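Local coordinates for dihydroorotase (Agrobacterium tumefaciens, PDB 2OGJ) that hydrolyses the acetyl ester of (R)-mandelate in vitro with a binuclear zinc site in a TIM barrel, although it is named a dihydroorotase, at the interface of chains A and B and the interface of chains A and C. Numbering follows the deposited sequence. Chains: chain A/B/C, Dihydroorotase.

Contact 1 joins chain A to chain B, and contact 2 joins chain A to chain C. The centres of their C-alpha atoms are about 35 Å apart. They share no residues. Contact 1 uses the start of helix 180-183 of chain A, the turn after it and the loop with A:Pro213, while contact 2 uses helix 114-122. Chain A can therefore hold both partners at once. The A-C interface is two-fold symmetric; the A-B interface is not an exact two-fold. Contact 1 is mostly apolar, contact 2 polar and charged. Both may help build the deposited six-copy assembly, though the structure alone does not show that this is biological.

Contact 1: the interface of chains A and B. Residues chain A 180, 184-185, 213; chain B 151-152, 186, 189.
A:Ser185 turns its hydroxyl anti to its own carbonyl carbon, beside the backbone N (chi1 -70°), which points OG at the backbone amide of B:Ile152. B:Trp186 has CG between its backbone N and carbonyl carbon (chi1 64°), which brings the six-membered part of its indole up to the same serine. The patch is part of the A-B interface of the deposited assembly, which may or may not be biological. Helix 180-183, the turn after it and the A:Pro213 loop face the 3-10 helix 152-154 and the loop at B:Trp186. B:Ile152 N donates to A:Ser185 OG at 3.0 Å, and the bond is fairly straight, 161° at the hydrogen. B:Ile152 opens its 3-10 helix, so the serine oxygen meets an amide at the helix start. The isoleucine side chain continues the contact along chain A. Its CG1 lies 4.0 Å from A:Ser185 CA and 4.1 Å from A:Gly184 CA. Its CG2 branch faces A:His180, with 3.9 Å from CG2 to CB, and also meets the A:Pro213 ring. The proline approach is modelled too close to interpret. The A:His180 ring has A:Pro213 CD at its edge, in plane. A:Ser185 OG and B:Asp151 CA lie over one face of the B:Trp186 indole, both offset toward the rim. The serine backbone meets this ring too: A:Ser185 O lies 3.3 Å from B:Trp186 CE3.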
# COMPACT_ATOMS: atom_id res chain seq x y z
N HIS A 180 2.14 2.72 -16.56
CA HIS A 180 2.62 2.53 -15.20
C HIS A 180 3.18 3.76 -14.49
O HIS A 180 3.25 3.79 -13.25
CB HIS A 180 3.60 1.33 -15.15
CG HIS A 180 4.96 1.60 -15.69
ND1 HIS A 180 5.84 2.49 -15.10
CD2 HIS A 180 5.64 1.01 -16.70
CE1 HIS A 180 7.00 2.43 -15.72
NE2 HIS A 180 6.91 1.53 -16.69
N GLY A 184 0.76 3.02 -12.20
CA GLY A 184 1.65 2.12 -11.49
C GLY A 184 1.51 0.63 -11.75
O GLY A 184 1.83 0.14 -12.84
N SER A 185 1.03 -0.12 -10.75
CA SER A 185 0.90 -1.56 -10.89
C SER A 185 -0.47 -2.17 -11.16
O SER A 185 -0.52 -3.35 -11.49
CB SER A 185 1.51 -2.28 -9.67
OG SER A 185 2.92 -2.17 -9.62
N PRO A 213 2.64 -1.89 -18.62
CA PRO A 213 1.69 -2.13 -17.49
C PRO A 213 0.40 -1.30 -17.58
O PRO A 213 0.28 -0.22 -17.00
CB PRO A 213 2.53 -1.83 -16.26
CG PRO A 213 3.94 -2.21 -16.72
CD PRO A 213 4.01 -1.65 -18.12
N ASP B 151 6.24 -5.24 -7.82
CA ASP B 151 5.48 -4.24 -8.56
C ASP B 151 6.22 -3.84 -9.84
O ASP B 151 7.28 -4.39 -10.12
CB ASP B 151 5.25 -3.03 -7.67
CG ASP B 151 6.51 -2.59 -6.96
OD1 ASP B 151 6.41 -2.27 -5.76
OD2 ASP B 151 7.60 -2.57 -7.59
N ILE B 152 5.67 -2.89 -10.62
CA ILE B 152 6.31 -2.50 -11.87
C ILE B 152 7.72 -1.96 -11.74
O ILE B 152 8.51 -2.10 -12.67
CB ILE B 152 5.50 -1.46 -12.69
CG1 ILE B 152 4.70 -0.54 -11.77
CG2 ILE B 152 4.65 -2.17 -13.71
CD1 ILE B 152 5.51 0.58 -11.17
N TRP B 186 -0.85 -9.13 -7.19
CA TRP B 186 -1.30 -8.69 -8.52
C TRP B 186 -1.49 -9.74 -9.61
O TRP B 186 -1.79 -9.40 -10.75
CB TRP B 186 -0.50 -7.49 -9.05
CG TRP B 186 0.95 -7.67 -9.33
CD1 TRP B 186 1.82 -8.45 -8.64
CD2 TRP B 186 1.72 -6.97 -10.32
NE1 TRP B 186 3.11 -8.28 -9.13
CE2 TRP B 186 3.07 -7.37 -10.16
CE3 TRP B 186 1.41 -6.04 -11.31
CZ2 TRP B 186 4.11 -6.88 -10.96
CZ3 TRP B 186 2.45 -5.54 -12.11
CH2 TRP B 186 3.78 -5.97 -11.93
N THR B 189 -1.19 -9.91 -14.21
CA THR B 189 -0.60 -8.80 -14.95
C THR B 189 0.90 -8.97 -15.22
O THR B 189 1.33 -8.77 -16.34
CB THR B 189 -0.87 -7.41 -14.28
OG1 THR B 189 -0.29 -7.37 -12.98
CG2 THR B 189 -2.36 -7.16 -14.15

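Contact 2: the interface of chains A and C. Residues chain A 115, 119-120; chain C 82-83, 90.
Helix 114-122 of chain A meets two loop stretches of chain C, one with C:His82 and C:Gly83, the other with C:Arg90. A:His115, A:Glu119 and A:Tyr120 carry the helix side of this two-fold interface of the deposited assembly, which may or may not be biological. A:Glu119 has CG anti to its backbone N (chi1 -166°) and an extended chain beyond, which carries the carboxylate out to chain C. Its OE1 takes two bonds from chain C. C:His82 NE2 donates to A:Glu119 OE1 at 3.0 Å, and C:Arg90 NH2 reaches A:Glu119 OE1 at 3.0 Å in a salt bridge. Both donors meet the oxygen on its syn side, but from opposite faces of the carboxylate plane, which grips OE1 from above and below and probably limits how the group can turn. The glutamate and arginine come tip to tip, with carboxylate and guanidinium planes 9° apart. A second link from C:Arg90 NH1 to A:Glu119 OE2 is weak. C:Arg90 NH1 also lies 3.3 Å above the plane of the C:His82 ring, toward its rim. The carboxylate could favour a charged histidine, while the guanidinium could oppose it. A:His115 takes the backbone of the same residue. Its NE2 donates to C:His82 O at 3.1 Å, in the carbonyl plane and on a lone pair, though the oxygen is tilted somewhat from the plane of the A:His115 ring. C:His82 is thus held through both its ring and its backbone. A:Tyr120 puts its phenol oxygen at the edge of the C:His82 ring, in plane, with OH 3.8 Å from C:His82 CB. Its CE2 packs 3.9 Å from C:Gly83 CA. The two-fold gives each contact a twin with the chains exchanged. In sequence, helix 114-122 comes between strands 100-106 and 128-132, and the partner loop closely follows strand 77-78 and the zinc ligands C:His77 and C:His79.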
# COMPACT_ATOMS: atom_id res chain seq x y z
N HIS A 115 -14.53 23.13 -12.11
CA HIS A 115 -15.22 24.42 -12.07
C HIS A 115 -14.17 25.52 -12.22
O HIS A 115 -14.44 26.57 -12.79
CB HIS A 115 -16.02 24.56 -10.76
CG HIS A 115 -15.17 24.64 -9.53
ND1 HIS A 115 -14.45 23.57 -9.06
CD2 HIS A 115 -14.89 25.68 -8.72
CE1 HIS A 115 -13.75 23.95 -8.00
NE2 HIS A 115 -13.99 25.23 -7.78
N GLU A 119 -14.24 28.44 -15.26
CA GLU A 119 -14.21 29.86 -14.97
C GLU A 119 -12.97 30.58 -15.45
O GLU A 119 -13.08 31.68 -15.99
CB GLU A 119 -14.38 30.11 -13.48
CG GLU A 119 -14.69 31.55 -13.14
CD GLU A 119 -14.71 31.83 -11.65
OE1 GLU A 119 -15.50 31.19 -10.91
OE2 GLU A 119 -13.92 32.70 -11.21
N TYR A 120 -11.79 30.00 -15.26
CA TYR A 120 -10.54 30.65 -15.69
C TYR A 120 -10.14 30.39 -17.11
O TYR A 120 -9.56 31.27 -17.75
CB TYR A 120 -9.35 30.26 -14.81
CG TYR A 120 -9.51 30.57 -13.36
CD1 TYR A 120 -9.87 31.85 -12.94
CD2 TYR A 120 -9.30 29.58 -12.40
CE1 TYR A 120 -10.02 32.14 -11.59
CE2 TYR A 120 -9.45 29.86 -11.04
CZ TYR A 120 -9.81 31.14 -10.65
OH TYR A 120 -9.98 31.43 -9.31
N HIS C 82 -9.85 29.65 -5.17
CA HIS C 82 -11.20 29.38 -5.59
C HIS C 82 -11.44 28.25 -6.58
O HIS C 82 -12.24 27.34 -6.30
CB HIS C 82 -11.82 30.66 -6.13
CG HIS C 82 -13.14 30.44 -6.80
ND1 HIS C 82 -14.26 30.04 -6.11
CD2 HIS C 82 -13.50 30.54 -8.10
CE1 HIS C 82 -15.26 29.90 -6.96
NE2 HIS C 82 -14.83 30.20 -8.17
N GLY C 83 -10.77 28.27 -7.72
CA GLY C 83 -11.04 27.21 -8.68
C GLY C 83 -9.96 26.16 -8.78
O GLY C 83 -10.17 25.10 -9.36
N ARG C 90 -14.12 32.10 -2.39
CA ARG C 90 -13.56 33.29 -3.02
C ARG C 90 -13.09 34.27 -1.94
O ARG C 90 -13.66 34.32 -0.85
CB ARG C 90 -14.62 33.97 -3.89
CG ARG C 90 -15.13 33.10 -5.02
CD ARG C 90 -16.34 33.76 -5.65
NE ARG C 90 -17.02 32.91 -6.64
CZ ARG C 90 -16.65 32.81 -7.91
NH1 ARG C 90 -15.61 33.49 -8.37
NH2 ARG C 90 -17.36 32.03 -8.74